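Side-chain contacts in ABC transporter substrate-binding protein (Staphylococcus aureus subsp. aureus NCTC 8325, PDB 3UN6), which probably serves as the substrate-binding component of an ABC-type import system and carries bound zinc, its natural ligand remaining unestablished: residues 46-51 and 279-284; 109-114 and 316-321. One frame throughout, in Å; residues are numbered along the deposited sequence.

Contact 1. Residues 46-51 and 279-284; sequences HSANLM and TSYGDL. With ZN (zinc ion), chain B.
The ring of Y281 reaches across to the first turn of helix 48-58, and the meeting is one of van der Waals packing. A48 turns its methyl toward the end of the tyrosine, CB lying 3.5 Å from the hydroxyl oxygen Y281 OH; the apolar part of the touch is A48 CB against Y281 CZ, at 4.3 Å. One residue on, CB of N49 sits 4.3 Å from Y281 CD1, so the ring spans the A48–N49 step and meets it obliquely. With chi1 at -58°, Y281 CG stands anti to its own carbonyl carbon, which carries the ring from the chain toward the helix.

N49 makes the second contact. Its side chain and that of L284 approach from opposite directions, and ND2 lies 3.6 Å from L284 CD1, a van der Waals touch of a polar amide on a methyl. The polar ends find their partners outside the two segments: N49 ND2 is hydrogen-bonded to the carbonyl of Y244, Y281 OH to that of T45, just ahead of H46. No hydrogen bond joins the two segments directly.

Metal binding belongs to H46, whose ND1 holds the zinc ion at 2.1 Å. A water lies 2.4 Å from the metal, and C220 and C221 complete the protein ligands of this site. H46 lies in a short 3-10 segment just ahead of helix 48-58 and reaches the zinc from there.

Around this buried contact, M251 covers A48, N49 and Y281, M261 of helix 254-264 also touches A48, and helix 234-250 supplies Y244 beside L284. Strand 279-280 pairs antiparallel with strand 112-122, whose H114 lies against Y281.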
ATOM      1  N   HIS A  46      -1.758   2.901  -4.122  1.00 20.92           N
ATOM      2  CA  HIS A  46      -0.525   2.183  -3.893  1.00 21.84           C
ATOM      3  C   HIS A  46      -0.266   1.086  -4.896  1.00 22.35           C
ATOM      4  O   HIS A  46       0.863   0.595  -4.986  1.00 23.38           O
ATOM      5  CB  HIS A  46      -0.445   1.622  -2.472  1.00 20.92           C
ATOM      6  CG  HIS A  46      -0.549   2.673  -1.417  1.00 22.18           C
ATOM      7  ND1 HIS A  46      -0.577   2.375  -0.077  1.00 20.05           N
ATOM      8  CD2 HIS A  46      -0.691   4.017  -1.511  1.00 23.17           C
ATOM      9  CE1 HIS A  46      -0.686   3.493   0.615  1.00 26.46           C
ATOM     10  NE2 HIS A  46      -0.761   4.506  -0.233  1.00 23.74           N
ATOM     11  N   SER A  47      -1.285   0.720  -5.663  1.00 22.07           N
ATOM     12  CA  SER A  47      -1.131  -0.327  -6.660  1.00 21.67           C
ATOM     13  C   SER A  47      -1.244   0.185  -8.080  1.00 22.83           C
ATOM     14  O   SER A  47      -1.184  -0.608  -9.008  1.00 24.86           O
ATOM     15  CB  SER A  47      -2.218  -1.407  -6.431  1.00 22.02           C
ATOM     16  OG  SER A  47      -3.476  -0.933  -6.868  1.00 26.30           O
ATOM     17  N   ALA A  48      -1.381   1.505  -8.258  1.00 23.50           N
ATOM     18  CA  ALA A  48      -1.638   2.109  -9.564  1.00 23.17           C
ATOM     19  C   ALA A  48      -0.499   1.953 -10.577  1.00 24.13           C
ATOM     20  O   ALA A  48      -0.748   1.999 -11.776  1.00 23.22           O
ATOM     21  CB  ALA A  48      -1.982   3.585  -9.394  1.00 23.31           C
ATOM     22  N   ASN A  49       0.737   1.765 -10.111  1.00 22.70           N
ATOM     23  CA  ASN A  49       1.843   1.555 -11.049  1.00 24.13           C
ATOM     24  C   ASN A  49       1.675   0.230 -11.813  1.00 24.29           C
ATOM     25  O   ASN A  49       2.204   0.084 -12.888  1.00 25.16           O
ATOM     26  CB  ASN A  49       3.219   1.604 -10.376  1.00 24.40           C
ATOM     27  CG  ASN A  49       4.344   1.791 -11.387  1.00 23.05           C
ATOM     28  OD1 ASN A  49       4.260   2.634 -12.268  1.00 26.12           O
ATOM     29  ND2 ASN A  49       5.383   0.997 -11.269  1.00 23.82           N
ATOM     30  N   LEU A  50       0.936  -0.724 -11.256  1.00 26.10           N
ATOM     31  CA  LEU A  50       0.633  -1.967 -11.981  1.00 26.74           C
ATOM     32  C   LEU A  50      -0.266  -1.674 -13.193  1.00 28.17           C
ATOM     33  O   LEU A  50      -0.110  -2.309 -14.248  1.00 29.13           O
ATOM     34  CB  LEU A  50      -0.059  -2.990 -11.077  1.00 25.92           C
ATOM     35  CG  LEU A  50       0.806  -3.679 -10.031  1.00 25.95           C
ATOM     36  CD1 LEU A  50      -0.075  -4.553  -9.153  1.00 30.51           C
ATOM     37  CD2 LEU A  50       1.890  -4.491 -10.711  1.00 29.51           C
HETATM   38  N   MSE A  51      -1.197  -0.719 -13.038  1.00 28.44           N
HETATM   39  CA  MSE A  51      -2.107  -0.335 -14.126  1.00 29.87           C
HETATM   40  C   MSE A  51      -1.270   0.308 -15.235  1.00 28.36           C
HETATM   41  O   MSE A  51      -1.446   0.029 -16.432  1.00 27.09           O
HETATM   42  CB  MSE A  51      -3.165   0.683 -13.664  1.00 31.09           C
HETATM   43  CG  MSE A  51      -3.931   0.448 -12.317  1.00 35.69           C
HETATM   44 SE   MSE A  51      -4.926  -1.198 -12.080  1.00 48.60          SE
HETATM   45  CE  MSE A  51      -3.502  -2.335 -11.316  1.00 40.67           C
ATOM     46  N   THR A 279       0.061  11.150  -3.622  1.00 24.56           N
ATOM     47  CA  THR A 279       0.818   9.936  -3.829  1.00 24.37           C
ATOM     48  C   THR A 279       1.939  10.288  -4.808  1.00 24.11           C
ATOM     49  O   THR A 279       1.779  11.175  -5.623  1.00 24.37           O
ATOM     50  CB  THR A 279      -0.069   8.805  -4.391  1.00 24.12           C
ATOM     51  OG1 THR A 279      -1.266   8.697  -3.607  1.00 22.18           O
ATOM     52  CG2 THR A 279       0.671   7.454  -4.359  1.00 24.15           C
ATOM     53  N   SER A 280       3.095   9.653  -4.684  1.00 24.15           N
ATOM     54  CA  SER A 280       4.168   9.870  -5.662  1.00 25.82           C
ATOM     55  C   SER A 280       4.724   8.509  -6.043  1.00 24.79           C
ATOM     56  O   SER A 280       4.442   7.501  -5.381  1.00 22.57           O
ATOM     57  CB  SER A 280       5.253  10.830  -5.152  1.00 27.29           C
ATOM     58  OG  SER A 280       6.120  10.194  -4.241  1.00 32.90           O
ATOM     59  N   TYR A 281       5.457   8.459  -7.144  1.00 24.80           N
ATOM     60  CA  TYR A 281       6.046   7.216  -7.618  1.00 24.82           C
ATOM     61  C   TYR A 281       7.547   7.446  -7.912  1.00 26.17           C
ATOM     62  O   TYR A 281       8.310   7.669  -6.990  1.00 28.38           O
ATOM     63  CB  TYR A 281       5.247   6.689  -8.816  1.00 24.19           C
ATOM     64  CG  TYR A 281       3.792   6.470  -8.472  1.00 23.05           C
ATOM     65  CD1 TYR A 281       3.343   5.234  -8.013  1.00 22.67           C
ATOM     66  CD2 TYR A 281       2.869   7.507  -8.561  1.00 25.81           C
ATOM     67  CE1 TYR A 281       2.020   5.035  -7.681  1.00 26.35           C
ATOM     68  CE2 TYR A 281       1.541   7.320  -8.225  1.00 24.02           C
ATOM     69  CZ  TYR A 281       1.117   6.083  -7.785  1.00 23.91           C
ATOM     70  OH  TYR A 281      -0.201   5.869  -7.416  1.00 21.16           O
ATOM     71  N   GLY A 282       7.976   7.375  -9.165  1.00 26.85           N
ATOM     72  CA  GLY A 282       9.395   7.608  -9.492  1.00 27.07           C
ATOM     73  C   GLY A 282      10.323   6.452  -9.148  1.00 27.38           C
ATOM     74  O   GLY A 282      10.142   5.320  -9.623  1.00 26.85           O
ATOM     75  N   ASP A 283      11.348   6.742  -8.351  1.00 27.53           N
ATOM     76  CA  ASP A 283      12.308   5.730  -7.942  1.00 27.96           C
ATOM     77  C   ASP A 283      11.632   4.841  -6.922  1.00 26.90           C
ATOM     78  O   ASP A 283      11.318   5.284  -5.813  1.00 27.02           O
ATOM     79  CB  ASP A 283      13.548   6.407  -7.348  1.00 29.63           C
ATOM     80  CG  ASP A 283      14.612   5.419  -6.904  1.00 31.31           C
ATOM     81  OD1 ASP A 283      14.344   4.196  -6.828  1.00 32.65           O
ATOM     82  OD2 ASP A 283      15.722   5.885  -6.607  1.00 39.44           O
ATOM     83  N   LEU A 284      11.394   3.589  -7.300  1.00 25.38           N
ATOM     84  CA  LEU A 284      10.708   2.662  -6.436  1.00 23.70           C
ATOM     85  C   LEU A 284      11.659   1.620  -5.809  1.00 23.42           C
ATOM     86  O   LEU A 284      11.245   0.519  -5.441  1.00 22.25           O
ATOM     87  CB  LEU A 284       9.552   1.996  -7.212  1.00 23.16           C
ATOM     88  CG  LEU A 284       8.468   2.932  -7.734  1.00 23.10           C
ATOM     89  CD1 LEU A 284       7.415   2.157  -8.571  1.00 21.28           C
ATOM     90  CD2 LEU A 284       7.771   3.672  -6.605  1.00 22.88           C
TER
HETATM   91 ZN    ZN B 325      -0.348   0.590   1.020  1.00 23.00          ZN
HETATM   92  O   HOH W   1      -2.588   0.256   1.782  1.00 17.68           O

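Contact 2. Residues 109-114 and 316-321; sequences AVALGH and SLYKEA
V110 and Y318, which bury the most surface here, meet through backbone on one side and side chain on the other. The carbonyl oxygen of V110 lies 3.6 Å from Y318 CB. A water bridges the same two residues: it donates to V110 O at 2.7 Å and accepts from Y318 N at 3.0 Å. That amide belongs to the third residue of helix 316-320, so the water links the strand segment at V110 to the first turn of the helix.

A111 is the third participant. Its methyl points toward the helix and touches the ring obliquely, CB standing 3.8 Å from Y318 CD1. V110 and A111 both face L223 of strand 221-225, a classic beta bulge, and the chain turns a corner at A111 as it passes from strand 108-110 in the five-stranded sheet to strand 112-122 in the six-stranded one, consistent with an interdomain crossing in the two-lobed fold of periplasmic-binding-protein relatives. The tyrosine therefore packs against the bend itself.

Y318 has CG anti to its backbone N (chi1 -171°), an orientation that carries the ring off the helix and past A111. Its hydroxyl is hydrogen-bonded to the backbone N of L284, while K245 of helix 234-250 makes a cation-pi contact with the ring. The isopropyl group of V110 packs on L223 and L225.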
ATOM      1  N   ALA A 109      10.199  -9.263  -1.966  1.00 22.15           N
ATOM      2  CA  ALA A 109       9.810  -7.900  -2.349  1.00 20.71           C
ATOM      3  C   ALA A 109      10.858  -7.435  -3.346  1.00 21.43           C
ATOM      4  O   ALA A 109      12.069  -7.651  -3.133  1.00 21.51           O
ATOM      5  CB  ALA A 109       9.804  -6.968  -1.166  1.00 23.21           C
ATOM      6  N   VAL A 110      10.400  -6.834  -4.428  1.00 19.97           N
ATOM      7  CA  VAL A 110      11.294  -6.407  -5.513  1.00 21.32           C
ATOM      8  C   VAL A 110      11.294  -4.916  -5.718  1.00 21.99           C
ATOM      9  O   VAL A 110      12.289  -4.355  -6.209  1.00 24.49           O
ATOM     10  CB  VAL A 110      10.970  -7.166  -6.821  1.00 22.06           C
ATOM     11  CG1 VAL A 110      11.143  -8.671  -6.582  1.00 23.13           C
ATOM     12  CG2 VAL A 110       9.557  -6.844  -7.345  1.00 23.29           C
ATOM     13  N   ALA A 111      10.218  -4.249  -5.310  1.00 21.70           N
ATOM     14  CA  ALA A 111      10.141  -2.794  -5.448  1.00 22.09           C
ATOM     15  C   ALA A 111       8.994  -2.213  -4.653  1.00 21.99           C
ATOM     16  O   ALA A 111       8.062  -2.925  -4.267  1.00 21.26           O
ATOM     17  CB  ALA A 111       9.994  -2.412  -6.926  1.00 21.87           C
ATOM     18  N   LEU A 112       9.041  -0.910  -4.420  1.00 21.00           N
ATOM     19  CA  LEU A 112       7.914  -0.234  -3.755  1.00 21.74           C
ATOM     20  C   LEU A 112       6.765  -0.061  -4.758  1.00 21.42           C
ATOM     21  O   LEU A 112       6.989  -0.051  -5.961  1.00 22.77           O
ATOM     22  CB  LEU A 112       8.343   1.163  -3.293  1.00 20.91           C
ATOM     23  CG  LEU A 112       9.467   1.275  -2.271  1.00 21.32           C
ATOM     24  CD1 LEU A 112       9.849   2.753  -2.102  1.00 19.69           C
ATOM     25  CD2 LEU A 112       9.042   0.614  -0.925  1.00 19.30           C
ATOM     26  N   GLY A 113       5.543   0.039  -4.277  1.00 20.90           N
ATOM     27  CA  GLY A 113       4.418   0.342  -5.144  1.00 21.98           C
ATOM     28  C   GLY A 113       4.280   1.865  -5.331  1.00 23.51           C
ATOM     29  O   GLY A 113       3.740   2.331  -6.325  1.00 22.56           O
ATOM     30  N   HIS A 114       4.827   2.639  -4.397  1.00 23.78           N
ATOM     31  CA  HIS A 114       4.613   4.076  -4.378  1.00 24.09           C
ATOM     32  C   HIS A 114       5.317   4.695  -3.174  1.00 22.54           C
ATOM     33  O   HIS A 114       5.908   3.991  -2.348  1.00 23.41           O
ATOM     34  CB  HIS A 114       3.140   4.271  -4.064  1.00 23.90           C
ATOM     35  CG  HIS A 114       2.809   3.741  -2.712  1.00 25.18           C
ATOM     36  ND1 HIS A 114       2.659   4.557  -1.612  1.00 23.43           N
ATOM     37  CD2 HIS A 114       2.803   2.470  -2.244  1.00 25.99           C
ATOM     38  CE1 HIS A 114       2.476   3.805  -0.540  1.00 26.25           C
ATOM     39  NE2 HIS A 114       2.572   2.535  -0.897  1.00 21.81           N
ATOM     40  N   SER A 316      17.923  -6.854  -6.786  1.00 30.70           N
ATOM     41  CA  SER A 316      18.686  -6.933  -8.058  1.00 31.38           C
ATOM     42  C   SER A 316      17.874  -6.639  -9.330  1.00 30.57           C
ATOM     43  O   SER A 316      18.360  -5.973 -10.249  1.00 31.30           O
ATOM     44  CB  SER A 316      19.394  -8.296  -8.200  1.00 33.42           C
ATOM     45  OG  SER A 316      18.452  -9.369  -8.200  1.00 35.60           O
ATOM     46  N   LEU A 317      16.647  -7.141  -9.399  1.00 29.79           N
ATOM     47  CA  LEU A 317      15.811  -6.958 -10.597  1.00 29.64           C
ATOM     48  C   LEU A 317      15.535  -5.493 -10.895  1.00 28.22           C
ATOM     49  O   LEU A 317      15.643  -5.065 -12.045  1.00 29.44           O
ATOM     50  CB  LEU A 317      14.489  -7.757 -10.508  1.00 30.03           C
ATOM     51  CG  LEU A 317      14.497  -9.254 -10.933  1.00 33.54           C
ATOM     52  CD1 LEU A 317      15.410 -10.102 -10.076  1.00 34.03           C
ATOM     53  CD2 LEU A 317      13.077  -9.837 -10.926  1.00 36.43           C
ATOM     54  N   TYR A 318      15.213  -4.722  -9.865  1.00 26.75           N
ATOM     55  CA  TYR A 318      14.916  -3.317 -10.054  1.00 27.49           C
ATOM     56  C   TYR A 318      16.185  -2.518 -10.326  1.00 29.50           C
ATOM     57  O   TYR A 318      16.176  -1.612 -11.149  1.00 30.38           O
ATOM     58  CB  TYR A 318      14.159  -2.750  -8.844  1.00 27.71           C
ATOM     59  CG  TYR A 318      13.648  -1.358  -9.073  1.00 26.38           C
ATOM     60  CD1 TYR A 318      12.394  -1.146  -9.653  1.00 26.42           C
ATOM     61  CD2 TYR A 318      14.410  -0.258  -8.738  1.00 28.08           C
ATOM     62  CE1 TYR A 318      11.924   0.114  -9.877  1.00 27.26           C
ATOM     63  CE2 TYR A 318      13.935   1.034  -8.963  1.00 28.67           C
ATOM     64  CZ  TYR A 318      12.697   1.209  -9.530  1.00 25.81           C
ATOM     65  OH  TYR A 318      12.210   2.476  -9.781  1.00 25.29           O
ATOM     66  N   LYS A 319      17.276  -2.857  -9.643  1.00 31.95           N
ATOM     67  CA  LYS A 319      18.541  -2.158  -9.852  1.00 35.16           C
ATOM     68  C   LYS A 319      19.078  -2.393 -11.261  1.00 36.15           C
ATOM     69  O   LYS A 319      19.518  -1.460 -11.915  1.00 38.12           O
ATOM     70  CB  LYS A 319      19.582  -2.603  -8.817  1.00 37.11           C
ATOM     71  CG  LYS A 319      20.989  -2.169  -9.159  1.00 40.88           C
ATOM     72  CD  LYS A 319      21.978  -2.699  -8.169  1.00 48.09           C
ATOM     73  CE  LYS A 319      23.399  -2.292  -8.546  1.00 53.24           C
ATOM     74  NZ  LYS A 319      24.393  -2.749  -7.527  1.00 57.36           N
ATOM     75  N   GLU A 320      19.029  -3.633 -11.735  1.00 37.24           N
ATOM     76  CA  GLU A 320      19.537  -3.957 -13.076  1.00 40.35           C
ATOM     77  C   GLU A 320      18.646  -3.422 -14.191  1.00 39.64           C
ATOM     78  O   GLU A 320      19.126  -3.186 -15.288  1.00 40.50           O
ATOM     79  CB  GLU A 320      19.686  -5.460 -13.266  1.00 40.51           C
ATOM     80  CG  GLU A 320      20.687  -6.112 -12.342  1.00 47.98           C
ATOM     81  CD  GLU A 320      20.725  -7.621 -12.529  1.00 52.56           C
ATOM     82  OE1 GLU A 320      20.304  -8.100 -13.615  1.00 56.13           O
ATOM     83  OE2 GLU A 320      21.174  -8.318 -11.593  1.00 54.68           O
ATOM     84  N   ALA A 321      17.358  -3.254 -13.913  1.00 38.55           N
ATOM     85  CA  ALA A 321      16.430  -2.737 -14.915  1.00 39.29           C
ATOM     86  C   ALA A 321      16.848  -1.315 -15.258  1.00 40.80           C
ATOM     87  O   ALA A 321      17.217  -0.538 -14.367  1.00 41.49           O
ATOM     88  CB  ALA A 321      14.993  -2.758 -14.402  1.00 36.01           C
TER
HETATM   89  O   HOH W   2      14.150  -5.865  -7.347  1.00 28.40           O

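In the fold
Both contacts are buried, though contact 1 lies deeper, its centre about 10 Å from the centre of the chain, against about 15 Å for the centre of contact 2, whose helix also carries exposed residues. The two contact centres are about 12 Å apart, and they touch directly: L284 O lies 2.8 Å from L112 N, a probable hydrogen bond, while H46 and H114 stack their rings. Strands 279-280 and 112-122 are neighbours in one sheet, and helix 234-250 flanks both contacts. A tyrosine is central to each, but the chemistry differs: van der Waals packing beside a zinc ligand in contact 1, a water bridge at a strand corner in contact 2.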